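Local coordinates for protein aspartate aminotransferase (Thermotoga maritima, PDB 1O4S) that catalyses the pyridoxal-phosphate-dependent transfer of the amino group of L-aspartate to 2-oxoglutarate, giving oxaloacetate and L-glutamate, as a homodimer, at residues B[31-36]-B[349-354]; B[150-155]-B[164-169]. All blocks are in the same frame, centred on the assembly; numbering follows the deposited sequence.

Contact 1 of 2, residues B[31-36]-B[349-354]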
loop_
_atom_site.group_PDB
_atom_site.type_symbol
_atom_site.label_atom_id
_atom_site.label_comp_id
_atom_site.label_asym_id
_atom_site.label_seq_id
_atom_site.Cartn_x
_atom_site.Cartn_y
_atom_site.Cartn_z
ATOM N N ALA B 31 4.607 8.814 22.690
ATOM C CA ALA B 31 4.392 7.892 23.806
ATOM C C ALA B 31 4.323 8.657 25.132
ATOM O O ALA B 31 3.518 8.329 26.000
ATOM C CB ALA B 31 5.510 6.846 23.856
ATOM N N LYS B 32 5.168 9.675 25.263
ATOM C CA LYS B 32 5.160 10.537 26.432
ATOM C C LYS B 32 3.828 11.317 26.550
ATOM O O LYS B 32 3.238 11.372 27.626
ATOM C CB LYS B 32 6.360 11.479 26.411
ATOM C CG LYS B 32 7.725 10.771 26.631
ATOM C CD LYS B 32 8.808 11.762 27.053
ATOM C CE LYS B 32 10.229 11.209 26.893
ATOM N NZ LYS B 32 10.735 11.445 25.506
ATOM N N ALA B 33 3.365 11.894 25.447
ATOM C CA ALA B 33 2.077 12.600 25.406
ATOM C C ALA B 33 0.915 11.671 25.781
ATOM O O ALA B 33 0.143 12.006 26.665
ATOM C CB ALA B 33 1.844 13.235 24.021
ATOM N N LYS B 34 0.839 10.497 25.140
ATOM C CA LYS B 34 -0.193 9.481 25.429
ATOM C C LYS B 34 -0.222 8.997 26.882
ATOM O O LYS B 34 -1.304 8.728 27.416
ATOM C CB LYS B 34 -0.038 8.258 24.520
ATOM C CG LYS B 34 -0.345 8.559 23.072
ATOM C CD LYS B 34 0.033 7.394 22.130
ATOM C CE LYS B 34 -0.470 7.631 20.699
ATOM N NZ LYS B 34 0.495 8.453 19.886
ATOM N N ALA B 35 0.965 8.883 27.491
ATOM C CA ALA B 35 1.122 8.476 28.875
ATOM C C ALA B 35 0.630 9.548 29.848
ATOM O O ALA B 35 0.067 9.231 30.896
ATOM C CB ALA B 35 2.575 8.171 29.155
ATOM N N LEU B 36 0.890 10.810 29.524
ATOM C CA LEU B 36 0.355 11.919 30.308
ATOM C C LEU B 36 -1.187 11.948 30.243
ATOM O O LEU B 36 -1.853 12.124 31.263
ATOM C CB LEU B 36 0.954 13.245 29.838
ATOM C CG LEU B 36 2.428 13.437 30.209
ATOM C CD1 LEU B 36 3.043 14.556 29.393
ATOM C CD2 LEU B 36 2.604 13.694 31.708
ATOM N N LYS B 349 2.430 20.391 29.588
ATOM C CA LYS B 349 1.546 19.444 28.907
ATOM C C LYS B 349 1.059 20.013 27.567
ATOM O O LYS B 349 -0.132 19.885 27.201
ATOM C CB LYS B 349 0.383 18.983 29.798
ATOM C CG LYS B 349 0.650 19.002 31.312
ATOM C CD LYS B 349 1.488 17.853 31.801
ATOM C CE LYS B 349 1.576 17.854 33.326
ATOM N NZ LYS B 349 2.670 18.708 33.892
ATOM N N VAL B 350 2.004 20.629 26.847
ATOM C CA VAL B 350 1.845 20.965 25.435
ATOM C C VAL B 350 2.839 20.169 24.611
ATOM O O VAL B 350 4.047 20.162 24.894
ATOM C CB VAL B 350 2.055 22.474 25.150
ATOM C CG1 VAL B 350 1.826 22.771 23.658
ATOM C CG2 VAL B 350 1.151 23.312 26.036
ATOM N N ALA B 351 2.313 19.513 23.583
ATOM C CA ALA B 351 3.095 18.702 22.665
ATOM C C ALA B 351 3.400 19.395 21.321
ATOM O O ALA B 351 2.504 19.727 20.547
ATOM C CB ALA B 351 2.414 17.373 22.441
ATOM N N LEU B 352 4.701 19.592 21.069
ATOM C CA LEU B 352 5.223 20.049 19.781
ATOM C C LEU B 352 6.216 19.025 19.207
ATOM O O LEU B 352 6.628 18.078 19.876
ATOM C CB LEU B 352 5.881 21.419 19.913
ATOM C CG LEU B 352 5.082 22.535 20.608
ATOM C CD1 LEU B 352 5.936 23.744 20.950
ATOM C CD2 LEU B 352 3.932 22.963 19.770
ATOM N N VAL B 353 6.572 19.215 17.949
ATOM C CA VAL B 353 7.467 18.307 17.270
ATOM C C VAL B 353 8.851 18.968 17.133
ATOM O O VAL B 353 8.956 20.035 16.581
ATOM C CB VAL B 353 6.948 17.960 15.882
ATOM C CG1 VAL B 353 7.836 16.903 15.251
ATOM C CG2 VAL B 353 5.481 17.475 15.955
ATOM N N PRO B 354 9.909 18.322 17.621
ATOM C CA PRO B 354 11.270 18.854 17.440
ATOM C C PRO B 354 11.615 19.074 15.957
ATOM O O PRO B 354 11.408 18.172 15.156
ATOM C CB PRO B 354 12.145 17.772 18.057
ATOM C CG PRO B 354 11.229 17.088 19.022
ATOM C CD PRO B 354 9.896 17.052 18.369
#
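Ala33, on helix 27-38, meets Ala351 of strand 350-354 methyl to methyl, its CB lying 4.5 Å from the CB of Ala351. Here the two backbones come nearest, with 6.8 Å between the CA of Ala33 and the CA of Ala351. Alanine suits both places: both residues are buried, and a single methyl on each fills the interval without pushing helix and strand apart. Within the helix, Leu36 N donates to Lys32 O at 3.1 Å, part of the regular bonding that brings Leu36, one turn after Ala33, round to the same face. Leu36 spans a wider interval with its longer side chain. Its CB is directed at the strand segment, and its CD2 methyl lies 4.3 Å from CD of Lys349, so the leucine meets the aliphatic middle of the lysine and not its ammonium. Leu36 also packs on Leu345 of helix 337-348 and on Val43, which extends the apolar patch beyond the two segments. Lys349 is the first residue past helix 337-348 to leave helical geometry, with a positive phi of 53°. Its chain turns about the CB-CG bond (chi2 -77°), and its NZ is hydrogen-bonded to the carbonyl of Glu346. Backbone bonds from Lys349 and Ala351 to Ile44 join this segment to the short outermost strand 44-45, parallel to strand 350-354. No hydrogen bond or salt bridge joins the two segments: helix 27-38 rests on the small-domain strand through modest apolar packing, with the lysine giving its methylenes to that packing and its ammonium to a carbonyl in the last turn of helix 337-348.

Contact 2 of 2, residues B[150-155]-B[164-169]; sequences NVVETF and LEEVEG
A chi1 of 172° sets CG1 of Val152 opposite the backbone N, and CG of Glu166 is placed likewise (chi1 159°); the two side chains approach from opposite directions, one from strand 148-153 and the other from helix 164-170. Beyond CG the glutamate stays extended (chi2 170°), which carries its carboxylate across to the strand. There OE2 comes to 3.2 Å from CG1 of Val152, a close approach of a carboxylate oxygen to a methyl. The same OE2 is 3.9 Å from the carbonyl O of Glu153, and no hydrogen bond crosses between the segments. Valine fits the strand, its branched CB favouring an extended backbone; besides the Glu166 carboxylate it touches Leu170. Glutamate suits an exposed helix position such as that of Glu166. Glu153 points its CB away from the helix, and its OE1 forms a salt bridge with Lys360. The strand is held to strand 127-132 by backbone bonds of Val152 with Val130 and Ser132, and Val167 adds apolar contact with Phe131 of that neighbour. A short connection without helix or strand leads from the edge strand to the helix, which passes over strand 127-132 before the chain enters parallel strand 175-180: a beta-alpha-beta crossover of the large, pyridoxal-phosphate-binding domain of the aminotransferase fold.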
loop_
_atom_site.group_PDB
_atom_site.type_symbol
_atom_site.label_atom_id
_atom_site.label_comp_id
_atom_site.label_asym_id
_atom_site.label_seq_id
_atom_site.Cartn_x
_atom_site.Cartn_y
_atom_site.Cartn_z
ATOM N N ASN B 150 20.437 14.001 -1.582
ATOM C CA ASN B 150 21.215 15.204 -1.362
ATOM C C ASN B 150 20.254 16.216 -0.737
ATOM O O ASN B 150 19.340 16.689 -1.395
ATOM C CB ASN B 150 21.805 15.717 -2.691
ATOM C CG ASN B 150 22.998 16.644 -2.503
ATOM O OD1 ASN B 150 23.178 17.267 -1.450
ATOM N ND2 ASN B 150 23.826 16.753 -3.554
ATOM N N VAL B 151 20.457 16.501 0.543
ATOM C CA VAL B 151 19.608 17.420 1.295
ATOM C C VAL B 151 20.171 18.818 1.155
ATOM O O VAL B 151 21.333 19.066 1.487
ATOM C CB VAL B 151 19.565 17.061 2.789
ATOM C CG1 VAL B 151 18.632 18.003 3.539
ATOM C CG2 VAL B 151 19.175 15.600 2.990
ATOM N N VAL B 152 19.351 19.719 0.635
ATOM C CA VAL B 152 19.746 21.093 0.423
ATOM C C VAL B 152 19.010 21.865 1.495
ATOM O O VAL B 152 17.782 21.978 1.447
ATOM C CB VAL B 152 19.371 21.598 -0.996
ATOM C CG1 VAL B 152 19.626 23.091 -1.126
ATOM C CG2 VAL B 152 20.147 20.819 -2.047
ATOM N N GLU B 153 19.770 22.376 2.464
ATOM C CA GLU B 153 19.220 23.137 3.561
ATOM C C GLU B 153 18.786 24.555 3.143
ATOM O O GLU B 153 19.481 25.237 2.386
ATOM C CB GLU B 153 20.242 23.226 4.683
ATOM C CG GLU B 153 19.683 23.768 5.994
ATOM C CD GLU B 153 20.749 23.924 7.067
ATOM O OE1 GLU B 153 20.377 24.256 8.225
ATOM O OE2 GLU B 153 21.954 23.734 6.755
ATOM N N THR B 154 17.631 24.962 3.656
ATOM C CA THR B 154 17.108 26.316 3.523
ATOM C C THR B 154 16.993 26.954 4.893
ATOM O O THR B 154 16.985 26.275 5.915
ATOM C CB THR B 154 15.720 26.359 2.806
ATOM O OG1 THR B 154 14.725 25.672 3.572
ATOM C CG2 THR B 154 15.751 25.637 1.469
ATOM N N PHE B 155 16.869 28.270 4.897
ATOM C CA PHE B 155 17.086 29.065 6.107
ATOM C C PHE B 155 15.934 30.008 6.359
ATOM O O PHE B 155 15.346 30.534 5.417
ATOM C CB PHE B 155 18.419 29.841 6.000
ATOM C CG PHE B 155 19.602 28.947 5.745
ATOM C CD1 PHE B 155 20.211 28.268 6.795
ATOM C CD2 PHE B 155 20.060 28.723 4.446
ATOM C CE1 PHE B 155 21.266 27.400 6.564
ATOM C CE2 PHE B 155 21.118 27.859 4.209
ATOM C CZ PHE B 155 21.726 27.197 5.269
ATOM N N LEU B 164 17.934 28.485 -6.466
ATOM C CA LEU B 164 17.955 27.808 -7.756
ATOM C C LEU B 164 19.379 27.690 -8.267
ATOM O O LEU B 164 19.810 26.687 -8.867
ATOM C CB LEU B 164 17.155 28.635 -8.739
ATOM C CG LEU B 164 16.915 28.087 -10.133
ATOM C CD1 LEU B 164 15.992 26.882 -10.057
ATOM C CD2 LEU B 164 16.330 29.220 -11.023
ATOM N N GLU B 165 20.085 28.777 -8.012
ATOM C CA GLU B 165 21.484 28.933 -8.309
ATOM C C GLU B 165 22.253 27.750 -7.681
ATOM O O GLU B 165 22.935 27.003 -8.379
ATOM C CB GLU B 165 21.925 30.324 -7.767
ATOM C CG GLU B 165 20.943 31.512 -8.078
ATOM C CD GLU B 165 19.654 31.648 -7.191
ATOM O OE1 GLU B 165 19.690 31.517 -5.946
ATOM O OE2 GLU B 165 18.571 31.950 -7.741
ATOM N N GLU B 166 22.058 27.561 -6.374
ATOM C CA GLU B 166 22.673 26.489 -5.568
ATOM C C GLU B 166 22.218 25.086 -5.944
ATOM O O GLU B 166 22.936 24.121 -5.699
ATOM C CB GLU B 166 22.395 26.770 -4.075
ATOM C CG GLU B 166 22.482 25.609 -3.074
ATOM C CD GLU B 166 22.429 26.093 -1.615
ATOM O OE1 GLU B 166 23.100 27.113 -1.305
ATOM O OE2 GLU B 166 21.737 25.473 -0.769
ATOM N N VAL B 167 21.025 24.967 -6.522
ATOM C CA VAL B 167 20.508 23.672 -6.962
ATOM C C VAL B 167 21.234 23.200 -8.223
ATOM O O VAL B 167 21.594 22.022 -8.331
ATOM C CB VAL B 167 18.970 23.698 -7.211
ATOM C CG1 VAL B 167 18.499 22.465 -7.981
ATOM C CG2 VAL B 167 18.212 23.807 -5.881
ATOM N N GLU B 168 21.447 24.108 -9.174
ATOM C CA GLU B 168 22.149 23.755 -10.403
ATOM C C GLU B 168 23.580 23.371 -10.072
ATOM O O GLU B 168 24.155 22.476 -10.699
ATOM C CB GLU B 168 22.152 24.906 -11.410
ATOM C CG GLU B 168 22.706 24.466 -12.762
ATOM C CD GLU B 168 22.618 25.523 -13.847
ATOM O OE1 GLU B 168 23.050 25.213 -14.985
ATOM O OE2 GLU B 168 22.129 26.641 -13.574
ATOM N N GLY B 169 24.131 24.069 -9.076
ATOM C CA GLY B 169 25.484 23.853 -8.608
ATOM C C GLY B 169 25.710 22.440 -8.130
ATOM O O GLY B 169 26.821 21.930 -8.274
#

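Overall arrangement
Contacts 1 and 2 lie in different parts of the subunit, their centres 33 Å apart and their nearest atoms about 13 Å apart, without touching. Contact 1 joins the chain's beginning to its last third: helix 27-38 packs on strand 350-354, a member of the four-stranded mixed sheet, with 312 residues between the segments. Both segments of contact 2 fall within that interval, separated by only eight residues, at the outer edge of the seven-stranded sheet. One therefore closes a long-range link between the N-terminal region and the small domain, where the side chain of Ala351 lies about 10 Å from that of Arg365, which probably binds L-aspartate, whereas the other is local packing away from the cofactor and substrate sites.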